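PDB 3O0D: triacylglycerol lipase from Yarrowia lipolytica, which probably hydrolyses the ester bonds of triacylglycerols as a secreted, glycosylated lipase of the alpha/beta-hydrolase fold. Local coordinates for residues P152-G160 / L175-L183; L72-L83 / T136-V147. All coordinates share one frame; numbering follows the deposited sequence.

In the fold
After strand 3-8, helix 12-27 and strand 53-60, the chain forms the hairpin of strands 68-75 and 80-87. Contact 2 closes the long excursion from this hairpin to helix 127-150, which lies against one face of the sheet. The same helix leads into strand 155-161, where contact 1 opens. Contact 1 closes a much shorter loop, through helix 163-177 to the start of strand 183-187. The two contacts follow in series, neither nested nor crossed. They meet in the sheet, where strand 155-161 lies beside strand 80-87: A157 N hydrogen-bonds to I81 O at 2.8 Å. A glycan sugar, NAG of chain H, touches both contacts.

Contact 1. Residues P152-G160 / L175-L183; sequences PDYQIAVTG and LKVNGHDPL. With NAG (2-acetamido-2-deoxy-beta-D-glucopyranose), chain H.
L183 joins strand 155-160 through two backbone hydrogen bonds in parallel register. L183 N donates to I156 O at 2.8 Å. V158 N donates to L183 O, also at 2.8 Å. A157 and L183 thus form a parallel bridge, with both side chains on the same sheet face. Two waters extend the link. One joins Q155 NE2 to D181 O; the other joins I156 N to D181 O. Q155 OE1 is hydrogen-bonded to Q80 NE2.

Further apolar contacts, by I156 and V158, lie on the opposite face. In the conformer described, I156 CG2 stands anti to the backbone N and meets L175 CD1 at 3.5 Å. There, I156 CD1 approaches H180 ND1 obliquely at 3.8 Å. V158 CG2 lies 3.9 Å from L175 CD1.

H180 NE2 also donates to O3 of NAG (chain H) at 2.9 Å, in the ring plane. With an alanine here, that O3 would probably lose its imidazole donor, keeping D145 OD1, and a gap might open beside I156.

G179, with positive phi, ends helix 163-177 in a Schellman motif. The contact completes a beta-alpha-beta unit. Helix 12-27 packs on A157 and L183, while strand 80-87 flanks strand 155-161.

Contact 2. Residues L72-L83 / T136-V147; sequences LAVDHASKQIYL and TYNQIGPKLDSV. With NAG (2-acetamido-2-deoxy-beta-D-glucopyranose), chain H; NAG (2-acetamido-2-deoxy-beta-D-glucopyranose), chain I.
L72 lies at the centre of the contact and splits its two methyls between partners. Its CG is anti to the backbone N (chi1 178°), which carries the branch toward the helix. L72 CD1 meets L144 CD1 at 3.6 Å, the two side chains crossing at about a right angle. L72 CD2 lies against the backbone N and CA of L144, with I140 CG1, V147 CG2 and the CG of K143 around it. The K143 chain bends at chi2, and its amino end leads away from the strands.

V74 and V147 pass in opposite directions, with V74 CG2 and V147 CG1 3.5 Å apart. V147 CG1 also faces I81 CD1 at 4.1 Å. I81 turns its other branch, CG2, to L144 CD1 at 3.9 Å. That leucine methyl therefore sits between L72 and I81, bridging the two strands.

I140 CG1 is roughly anti to the backbone N (chi1 -152°), which leaves CG2 between the backbone N and the carbonyl carbon. From there I140 CG2 reaches L83 CD1 at 3.9 Å, while CG1 serves L72. The interface between helix and strands is thus apolar.

On the helix side turned from the strands, D145 grips NAG (chain H). D145 OD1 accepts from O3 of this sugar at 2.5 Å, and D145 OD2 from its N2 at 2.8 Å. N138 ND2 donates to O6 of NAG (chain I).

Helix 136-147 runs nearly antiparallel to strand 80-83, at 175°, and 10.3 Å from its axis. Strand 53-60 borders strand 68-75 on its far side. F171 of helix 163-177 packs on L83, T136 and L144.

Contact 1. Residues P152-G160 / L175-L183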
loop_
_atom_site.group_PDB
_atom_site.type_symbol
_atom_site.label_atom_id
_atom_site.label_comp_id
_atom_site.label_asym_id
_atom_site.label_seq_id
_atom_site.Cartn_x
_atom_site.Cartn_y
_atom_site.Cartn_z
ATOM N N PRO A 152 -0.876 23.552 -2.571
ATOM C CA PRO A 152 0.449 23.148 -3.108
ATOM C C PRO A 152 1.521 22.881 -2.073
ATOM O O PRO A 152 2.530 22.220 -2.353
ATOM C CB PRO A 152 0.887 24.406 -3.921
ATOM C CG PRO A 152 -0.020 25.428 -3.552
ATOM C CD PRO A 152 -1.260 24.915 -2.903
ATOM N N ASP A 153 1.254 23.309 -0.826
ATOM C CA ASP A 153 2.211 22.975 0.209
ATOM C C ASP A 153 1.750 21.806 1.128
ATOM O O ASP A 153 2.448 21.449 2.042
ATOM C CB ASP A 153 2.698 24.212 0.993
ATOM C CG ASP A 153 1.711 24.807 1.918
ATOM O OD1 ASP A 153 0.584 24.299 2.073
ATOM O OD2 ASP A 153 2.090 25.868 2.520
ATOM N N TYR A 154 0.622 21.178 0.775
ATOM C CA TYR A 154 0.247 19.892 1.517
ATOM C C TYR A 154 1.069 18.698 1.066
ATOM O O TYR A 154 1.439 18.605 -0.112
ATOM C CB TYR A 154 -1.274 19.629 1.388
ATOM C CG TYR A 154 -2.207 20.506 2.193
ATOM C CD1 TYR A 154 -1.837 21.827 2.671
ATOM C CD2 TYR A 154 -3.473 20.045 2.487
ATOM C CE1 TYR A 154 -2.754 22.611 3.379
ATOM C CE2 TYR A 154 -4.383 20.827 3.132
ATOM C CZ TYR A 154 -4.011 22.094 3.652
ATOM O OH TYR A 154 -4.992 22.732 4.320
ATOM N N GLN A 155 1.364 17.794 1.978
ATOM C CA GLN A 155 2.136 16.565 1.696
ATOM C C GLN A 155 1.116 15.591 1.076
ATOM O O GLN A 155 -0.000 15.451 1.604
ATOM C CB GLN A 155 2.630 15.892 2.997
ATOM C CG GLN A 155 3.394 14.603 2.742
ATOM C CD GLN A 155 3.851 13.884 4.004
ATOM O OE1 GLN A 155 3.069 13.695 4.954
ATOM N NE2 GLN A 155 5.111 13.481 4.022
ATOM N N ILE A 156 1.508 14.899 0.011
ATOM C CA ILE A 156 0.678 13.864 -0.635
ATOM C C ILE A 156 0.991 12.543 0.037
ATOM O O ILE A 156 2.159 12.186 0.175
ATOM C CB ILE A 156 1.096 13.774 -2.112
ATOM C CG1 ILE A 156 0.816 15.103 -2.822
ATOM C CG2 ILE A 156 0.405 12.575 -2.838
ATOM C CD1 ILE A 156 1.688 15.311 -4.090
ATOM N N ALA A 157 -0.057 11.811 0.441
ATOM C CA ALA A 157 0.118 10.488 1.056
ATOM C C ALA A 157 -0.776 9.479 0.315
ATOM O O ALA A 157 -1.989 9.775 0.152
ATOM C CB ALA A 157 -0.335 10.508 2.553
ATOM N N VAL A 158 -0.153 8.370 -0.110
ATOM C CA VAL A 158 -0.901 7.337 -0.878
ATOM C C VAL A 158 -0.914 6.099 -0.003
ATOM O O VAL A 158 0.146 5.687 0.456
ATOM C CB VAL A 158 -0.251 7.030 -2.186
ATOM C CG1 VAL A 158 -1.264 6.233 -3.066
ATOM C CG2 VAL A 158 0.028 8.391 -2.860
ATOM N N THR A 159 -2.101 5.547 0.199
ATOM C CA THR A 159 -2.189 4.308 1.027
ATOM C C THR A 159 -3.215 3.340 0.461
ATOM O O THR A 159 -4.093 3.699 -0.271
ATOM C CB THR A 159 -2.415 4.648 2.549
ATOM O OG1 THR A 159 -2.264 3.440 3.344
ATOM C CG2 THR A 159 -3.753 5.174 2.761
ATOM N N GLY A 160 -3.032 2.082 0.797
ATOM C CA GLY A 160 -4.096 1.108 0.381
ATOM C C GLY A 160 -3.744 -0.224 1.005
ATOM O O GLY A 160 -2.582 -0.549 1.284
ATOM N N LEU A 175 4.124 9.357 -8.813
ATOM C CA LEU A 175 4.206 10.735 -8.274
ATOM C C LEU A 175 5.684 11.123 -8.036
ATOM O O LEU A 175 6.080 12.271 -8.303
ATOM C CB LEU A 175 3.438 10.806 -6.949
ATOM C CG LEU A 175 1.939 10.836 -7.162
ATOM C CD1 LEU A 175 1.185 10.691 -5.738
ATOM C CD2 LEU A 175 1.394 12.090 -7.879
ATOM N N LYS A 176 6.476 10.201 -7.519
ATOM C CA LYS A 176 7.851 10.430 -7.176
ATOM C C LYS A 176 8.757 10.649 -8.429
ATOM O O LYS A 176 9.483 11.621 -8.506
ATOM C CB LYS A 176 8.339 9.251 -6.354
ATOM C CG LYS A 176 9.824 9.172 -6.176
ATOM C CD LYS A 176 10.297 10.045 -5.090
ATOM C CE LYS A 176 10.839 9.191 -3.951
ATOM N NZ LYS A 176 11.436 10.070 -2.921
ATOM N N VAL A 177 8.641 9.819 -9.438
ATOM C CA VAL A 177 9.377 10.116 -10.653
ATOM C C VAL A 177 8.845 11.354 -11.398
ATOM O O VAL A 177 9.547 11.908 -12.198
ATOM C CB VAL A 177 9.495 8.909 -11.658
ATOM C CG1 VAL A 177 10.122 7.748 -11.056
ATOM C CG2 VAL A 177 8.265 8.624 -12.265
ATOM N N ASN A 178 7.623 11.756 -11.140
ATOM C CA ASN A 178 7.045 12.938 -11.797
ATOM C C ASN A 178 7.141 14.231 -10.982
ATOM O O ASN A 178 6.357 15.158 -11.192
ATOM C CB ASN A 178 5.633 12.725 -12.293
ATOM C CG ASN A 178 5.614 11.753 -13.494
ATOM O OD1 ASN A 178 5.042 10.636 -13.441
ATOM N ND2 ASN A 178 6.282 12.173 -14.569
ATOM N N GLY A 179 8.088 14.220 -10.038
ATOM C CA GLY A 179 8.505 15.466 -9.360
ATOM C C GLY A 179 7.846 15.767 -8.036
ATOM O O GLY A 179 7.951 16.901 -7.516
ATOM N N HIS A 180 7.040 14.833 -7.554
ATOM C CA HIS A 180 6.402 15.065 -6.259
ATOM C C HIS A 180 7.182 14.254 -5.206
ATOM O O HIS A 180 8.140 13.504 -5.508
ATOM C CB HIS A 180 4.920 14.621 -6.314
ATOM C CG HIS A 180 4.122 15.305 -7.376
ATOM N ND1 HIS A 180 3.524 16.526 -7.177
ATOM C CD2 HIS A 180 3.850 14.959 -8.672
ATOM C CE1 HIS A 180 2.848 16.876 -8.259
ATOM N NE2 HIS A 180 3.036 15.952 -9.193
ATOM N N ASP A 181 6.795 14.397 -3.944
ATOM C CA ASP A 181 7.537 13.774 -2.843
ATOM C C ASP A 181 6.488 13.038 -1.911
ATOM O O ASP A 181 6.258 13.444 -0.746
ATOM C CB ASP A 181 8.208 14.892 -2.029
ATOM C CG ASP A 181 9.116 14.394 -0.962
ATOM O OD1 ASP A 181 9.489 13.218 -0.921
ATOM O OD2 ASP A 181 9.484 15.223 -0.059
ATOM N N PRO A 182 5.816 12.043 -2.448
ATOM C CA PRO A 182 4.721 11.419 -1.751
ATOM C C PRO A 182 5.195 10.572 -0.569
ATOM O O PRO A 182 6.276 9.976 -0.634
ATOM C CB PRO A 182 4.142 10.509 -2.843
ATOM C CG PRO A 182 5.397 10.068 -3.586
ATOM C CD PRO A 182 6.056 11.415 -3.785
ATOM N N LEU A 183 4.337 10.408 0.446
ATOM C CA LEU A 183 4.464 9.322 1.470
ATOM C C LEU A 183 3.634 8.141 0.978
ATOM O O LEU A 183 2.551 8.352 0.552
ATOM C CB LEU A 183 3.832 9.868 2.786
ATOM C CG LEU A 183 3.788 8.769 3.887
ATOM C CD1 LEU A 183 5.116 8.091 4.349
ATOM C CD2 LEU A 183 2.997 9.488 5.033
HETATM C C1 NAG H . 1.828 13.185 -14.366
HETATM C C2 NAG H . 1.494 13.681 -12.940
HETATM C C3 NAG H . 1.703 15.189 -12.901
HETATM C C4 NAG H . 3.116 15.559 -13.365
HETATM C C5 NAG H . 3.254 15.024 -14.769
HETATM C C6 NAG H . 4.526 15.419 -15.545
HETATM C C7 NAG H . -0.236 12.416 -11.734
HETATM C C8 NAG H . -1.689 12.285 -11.381
HETATM N N2 NAG H . 0.106 13.421 -12.548
HETATM O O3 NAG H . 1.461 15.636 -11.553
HETATM O O4 NAG H . 3.218 16.984 -13.446
HETATM O O5 NAG H . 3.131 13.588 -14.682
HETATM O O6 NAG H . 5.603 15.251 -14.695
HETATM O O7 NAG H . 0.590 11.621 -11.322
HETATM O O HOH W 1 6.674 14.455 1.553
HETATM O O HOH W 2 4.128 15.457 -0.983
#

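Contact 2. Residues L72-L83 / T136-V147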
loop_
_atom_site.group_PDB
_atom_site.type_symbol
_atom_site.label_atom_id
_atom_site.label_comp_id
_atom_site.label_asym_id
_atom_site.label_seq_id
_atom_site.Cartn_x
_atom_site.Cartn_y
_atom_site.Cartn_z
ATOM N N LEU A 72 -10.249 10.321 -2.792
ATOM C CA LEU A 72 -9.279 11.377 -2.677
ATOM C C LEU A 72 -9.839 12.260 -1.611
ATOM O O LEU A 72 -10.995 12.737 -1.659
ATOM C CB LEU A 72 -9.208 12.108 -4.044
ATOM C CG LEU A 72 -8.281 13.320 -4.178
ATOM C CD1 LEU A 72 -6.830 13.054 -3.825
ATOM C CD2 LEU A 72 -8.455 13.885 -5.634
ATOM N N ALA A 73 -8.981 12.634 -0.600
ATOM C CA ALA A 73 -9.494 13.562 0.431
ATOM C C ALA A 73 -8.375 14.551 0.808
ATOM O O ALA A 73 -7.207 14.312 0.473
ATOM C CB ALA A 73 -9.854 12.751 1.699
ATOM N N VAL A 74 -8.763 15.641 1.499
ATOM C CA VAL A 74 -7.781 16.677 1.938
ATOM C C VAL A 74 -7.956 16.807 3.469
ATOM O O VAL A 74 -9.065 17.030 3.952
ATOM C CB VAL A 74 -8.095 18.009 1.283
ATOM C CG1 VAL A 74 -7.066 19.066 1.829
ATOM C CG2 VAL A 74 -7.906 17.865 -0.245
ATOM N N ASP A 75 -6.839 16.711 4.191
ATOM C CA ASP A 75 -6.879 16.773 5.691
ATOM C C ASP A 75 -6.165 18.148 5.953
ATOM O O ASP A 75 -4.938 18.297 5.794
ATOM C CB ASP A 75 -6.067 15.664 6.233
ATOM C CG ASP A 75 -6.110 15.597 7.773
ATOM O OD1 ASP A 75 -6.242 16.685 8.376
ATOM O OD2 ASP A 75 -5.989 14.488 8.342
ATOM N N HIS A 76 -7.004 19.095 6.316
ATOM C CA HIS A 76 -6.572 20.460 6.657
ATOM C C HIS A 76 -5.961 20.474 8.033
ATOM O O HIS A 76 -5.330 21.505 8.399
ATOM C CB HIS A 76 -7.818 21.341 6.634
ATOM C CG HIS A 76 -8.427 21.464 5.272
ATOM N ND1 HIS A 76 -7.779 22.101 4.230
ATOM C CD2 HIS A 76 -9.573 20.971 4.756
ATOM C CE1 HIS A 76 -8.518 22.014 3.128
ATOM N NE2 HIS A 76 -9.627 21.359 3.431
ATOM N N ALA A 77 -6.157 19.430 8.852
ATOM C CA ALA A 77 -5.475 19.438 10.198
ATOM C C ALA A 77 -4.062 18.983 10.030
ATOM O O ALA A 77 -3.127 19.537 10.630
ATOM C CB ALA A 77 -6.202 18.566 11.202
ATOM N N SER A 78 -3.823 17.961 9.242
ATOM C CA SER A 78 -2.459 17.466 9.070
ATOM C C SER A 78 -1.763 18.100 7.851
ATOM O O SER A 78 -0.531 17.862 7.694
ATOM C CB SER A 78 -2.458 15.903 8.933
ATOM O OG SER A 78 -3.101 15.605 7.690
ATOM N N LYS A 79 -2.506 18.901 7.096
ATOM C CA LYS A 79 -1.990 19.497 5.809
ATOM C C LYS A 79 -1.488 18.453 4.834
ATOM O O LYS A 79 -0.311 18.428 4.396
ATOM C CB LYS A 79 -0.830 20.496 6.138
ATOM C CG LYS A 79 -1.330 21.855 6.731
ATOM C CD LYS A 79 -1.945 21.613 8.041
ATOM C CE LYS A 79 -2.434 22.893 8.879
ATOM N NZ LYS A 79 -2.673 22.487 10.319
ATOM N N GLN A 80 -2.383 17.493 4.527
ATOM C CA GLN A 80 -2.034 16.396 3.646
ATOM C C GLN A 80 -3.216 16.217 2.667
ATOM O O GLN A 80 -4.357 16.587 2.958
ATOM C CB GLN A 80 -1.874 15.059 4.393
ATOM C CG GLN A 80 -0.580 15.122 5.281
ATOM C CD GLN A 80 -0.483 13.884 6.127
ATOM O OE1 GLN A 80 -1.359 13.607 6.934
ATOM N NE2 GLN A 80 0.511 13.048 5.844
ATOM N N ILE A 81 -2.837 15.623 1.544
ATOM C CA ILE A 81 -3.838 15.149 0.534
ATOM C C ILE A 81 -3.692 13.615 0.594
ATOM O O ILE A 81 -2.589 13.069 0.477
ATOM C CB ILE A 81 -3.399 15.633 -0.870
ATOM C CG1 ILE A 81 -3.525 17.167 -0.908
ATOM C CG2 ILE A 81 -4.386 14.964 -1.940
ATOM C CD1 ILE A 81 -2.743 17.853 -2.161
ATOM N N TYR A 82 -4.839 12.955 0.734
ATOM C CA TYR A 82 -4.821 11.463 0.812
ATOM C C TYR A 82 -5.385 10.848 -0.476
ATOM O O TYR A 82 -6.425 11.292 -0.873
ATOM C CB TYR A 82 -5.766 11.032 1.896
ATOM C CG TYR A 82 -5.406 11.466 3.291
ATOM C CD1 TYR A 82 -4.090 11.501 3.691
ATOM C CD2 TYR A 82 -6.407 11.743 4.171
ATOM C CE1 TYR A 82 -3.771 11.913 5.035
ATOM C CE2 TYR A 82 -6.105 12.195 5.538
ATOM C CZ TYR A 82 -4.775 12.211 5.889
ATOM O OH TYR A 82 -4.408 12.617 7.155
ATOM N N LEU A 83 -4.640 9.928 -1.072
ATOM C CA LEU A 83 -5.222 9.088 -2.119
ATOM C C LEU A 83 -5.242 7.638 -1.505
ATOM O O LEU A 83 -4.227 7.141 -1.108
ATOM C CB LEU A 83 -4.298 9.094 -3.324
ATOM C CG LEU A 83 -4.794 8.098 -4.427
ATOM C CD1 LEU A 83 -6.222 8.398 -4.853
ATOM C CD2 LEU A 83 -3.823 8.255 -5.614
ATOM N N THR A 136 -6.276 3.267 -11.463
ATOM C CA THR A 136 -6.326 4.396 -10.475
ATOM C C THR A 136 -6.050 5.761 -11.214
ATOM O O THR A 136 -6.851 6.671 -11.099
ATOM C CB THR A 136 -5.269 4.254 -9.375
ATOM O OG1 THR A 136 -5.276 2.955 -8.823
ATOM C CG2 THR A 136 -5.570 5.294 -8.197
ATOM N N TYR A 137 -5.013 5.784 -12.016
ATOM C CA TYR A 137 -4.609 7.009 -12.739
ATOM C C TYR A 137 -5.774 7.515 -13.626
ATOM O O TYR A 137 -6.199 8.702 -13.605
ATOM C CB TYR A 137 -3.337 6.752 -13.508
ATOM C CG TYR A 137 -2.817 8.031 -14.136
ATOM C CD1 TYR A 137 -1.880 8.830 -13.481
ATOM C CD2 TYR A 137 -3.341 8.461 -15.328
ATOM C CE1 TYR A 137 -1.456 10.042 -14.041
ATOM C CE2 TYR A 137 -2.945 9.670 -15.892
ATOM C CZ TYR A 137 -1.996 10.446 -15.239
ATOM O OH TYR A 137 -1.597 11.628 -15.850
ATOM N N ASN A 138 -6.356 6.576 -14.399
ATOM C CA ASN A 138 -7.393 6.998 -15.300
ATOM C C ASN A 138 -8.624 7.455 -14.656
ATOM O O ASN A 138 -9.377 8.207 -15.281
ATOM C CB ASN A 138 -7.705 5.897 -16.342
ATOM C CG ASN A 138 -6.539 5.612 -17.265
ATOM O OD1 ASN A 138 -6.426 4.493 -17.773
ATOM N ND2 ASN A 138 -5.688 6.577 -17.518
ATOM N N GLN A 139 -8.903 7.044 -13.364
ATOM C CA GLN A 139 -10.087 7.504 -12.687
ATOM C C GLN A 139 -9.915 8.786 -11.848
ATOM O O GLN A 139 -10.861 9.512 -11.619
ATOM C CB GLN A 139 -10.626 6.422 -11.725
ATOM C CG GLN A 139 -11.227 5.131 -12.459
ATOM C CD GLN A 139 -11.813 4.192 -11.462
ATOM O OE1 GLN A 139 -12.944 4.367 -10.995
ATOM N NE2 GLN A 139 -11.036 3.218 -11.086
ATOM N N ILE A 140 -8.708 8.979 -11.378
ATOM C CA ILE A 140 -8.475 10.037 -10.355
ATOM C C ILE A 140 -7.291 10.963 -10.611
ATOM O O ILE A 140 -7.180 12.018 -9.960
ATOM C CB ILE A 140 -8.384 9.448 -8.925
ATOM C CG1 ILE A 140 -8.828 10.475 -7.870
ATOM C CG2 ILE A 140 -7.024 8.881 -8.655
ATOM C CD1 ILE A 140 -10.220 10.913 -7.948
ATOM N N GLY A 141 -6.435 10.623 -11.568
ATOM C CA GLY A 141 -5.208 11.329 -11.757
ATOM C C GLY A 141 -5.425 12.817 -12.011
ATOM O O GLY A 141 -4.741 13.653 -11.355
ATOM N N PRO A 142 -6.315 13.171 -12.947
ATOM C CA PRO A 142 -6.515 14.603 -13.237
ATOM C C PRO A 142 -7.090 15.380 -12.023
ATOM O O PRO A 142 -6.658 16.561 -11.752
ATOM C CB PRO A 142 -7.517 14.580 -14.436
ATOM C CG PRO A 142 -7.023 13.342 -15.221
ATOM C CD PRO A 142 -6.958 12.326 -13.987
ATOM N N LYS A 143 -8.070 14.774 -11.330
ATOM C CA LYS A 143 -8.619 15.368 -10.119
ATOM C C LYS A 143 -7.506 15.545 -9.044
ATOM O O LYS A 143 -7.465 16.653 -8.428
ATOM C CB LYS A 143 -9.835 14.650 -9.549
ATOM C CG LYS A 143 -10.567 15.390 -8.539
ATOM C CD LYS A 143 -11.077 16.723 -9.046
ATOM C CE LYS A 143 -12.166 17.237 -8.158
ATOM N NZ LYS A 143 -13.095 18.069 -8.967
ATOM N N LEU A 144 -6.651 14.536 -8.832
ATOM C CA LEU A 144 -5.512 14.668 -7.886
ATOM C C LEU A 144 -4.603 15.847 -8.269
ATOM O O LEU A 144 -4.277 16.733 -7.449
ATOM C CB LEU A 144 -4.686 13.405 -7.874
ATOM C CG LEU A 144 -3.381 13.432 -7.074
ATOM C CD1 LEU A 144 -3.683 13.709 -5.548
ATOM C CD2 LEU A 144 -2.751 12.132 -7.209
ATOM N N ASP A 145 -4.219 15.874 -9.548
ATOM C CA ASP A 145 -3.421 17.075 -9.986
ATOM C C ASP A 145 -4.097 18.425 -9.693
ATOM O O ASP A 145 -3.423 19.361 -9.254
ATOM C CB ASP A 145 -3.095 16.943 -11.503
ATOM C CG ASP A 145 -1.848 16.135 -11.751
ATOM O OD1 ASP A 145 -0.915 16.117 -10.916
ATOM O OD2 ASP A 145 -1.757 15.495 -12.829
ATOM N N SER A 146 -5.405 18.566 -9.866
ATOM C CA SER A 146 -6.069 19.833 -9.591
ATOM C C SER A 146 -6.058 20.123 -8.100
ATOM O O SER A 146 -5.873 21.261 -7.682
ATOM C CB SER A 146 -7.491 19.938 -10.133
ATOM O OG SER A 146 -8.407 19.194 -9.377
ATOM N N VAL A 147 -6.227 19.067 -7.299
ATOM C CA VAL A 147 -6.194 19.248 -5.834
ATOM C C VAL A 147 -4.758 19.601 -5.374
ATOM O O VAL A 147 -4.574 20.439 -4.464
ATOM C CB VAL A 147 -6.775 17.946 -5.080
ATOM C CG1 VAL A 147 -6.633 18.119 -3.511
ATOM C CG2 VAL A 147 -8.324 17.812 -5.371
HETATM C C1 NAG H . 1.828 13.185 -14.366
HETATM C C2 NAG H . 1.494 13.681 -12.940
HETATM C C3 NAG H . 1.703 15.189 -12.901
HETATM C C4 NAG H . 3.116 15.559 -13.365
HETATM C C5 NAG H . 3.254 15.024 -14.769
HETATM C C6 NAG H . 4.526 15.419 -15.545
HETATM C C7 NAG H . -0.236 12.416 -11.734
HETATM C C8 NAG H . -1.689 12.285 -11.381
HETATM N N2 NAG H . 0.106 13.421 -12.548
HETATM O O3 NAG H . 1.461 15.636 -11.553
HETATM O O4 NAG H . 3.218 16.984 -13.446
HETATM O O5 NAG H . 3.131 13.588 -14.682
HETATM O O6 NAG H . 5.603 15.251 -14.695
HETATM O O7 NAG H . 0.590 11.621 -11.322
HETATM C C1 NAG I . -2.320 3.062 -19.138
HETATM C C2 NAG I . -2.052 2.148 -20.328
HETATM C C3 NAG I . -1.633 3.033 -21.497
HETATM C C4 NAG I . -2.565 4.214 -21.768
HETATM C C5 NAG I . -2.820 5.002 -20.484
HETATM C C6 NAG I . -3.967 6.002 -20.531
HETATM C C7 NAG I . -1.305 -0.101 -19.810
HETATM C C8 NAG I . -0.205 -1.063 -19.578
HETATM N N2 NAG I . -1.008 1.187 -20.072
HETATM O O3 NAG I . -1.451 2.248 -22.689
HETATM O O4 NAG I . -1.856 5.038 -22.685
HETATM O O5 NAG I . -3.215 4.103 -19.446
HETATM O O6 NAG I . -3.695 6.950 -19.522
HETATM O O7 NAG I . -2.455 -0.495 -19.760
#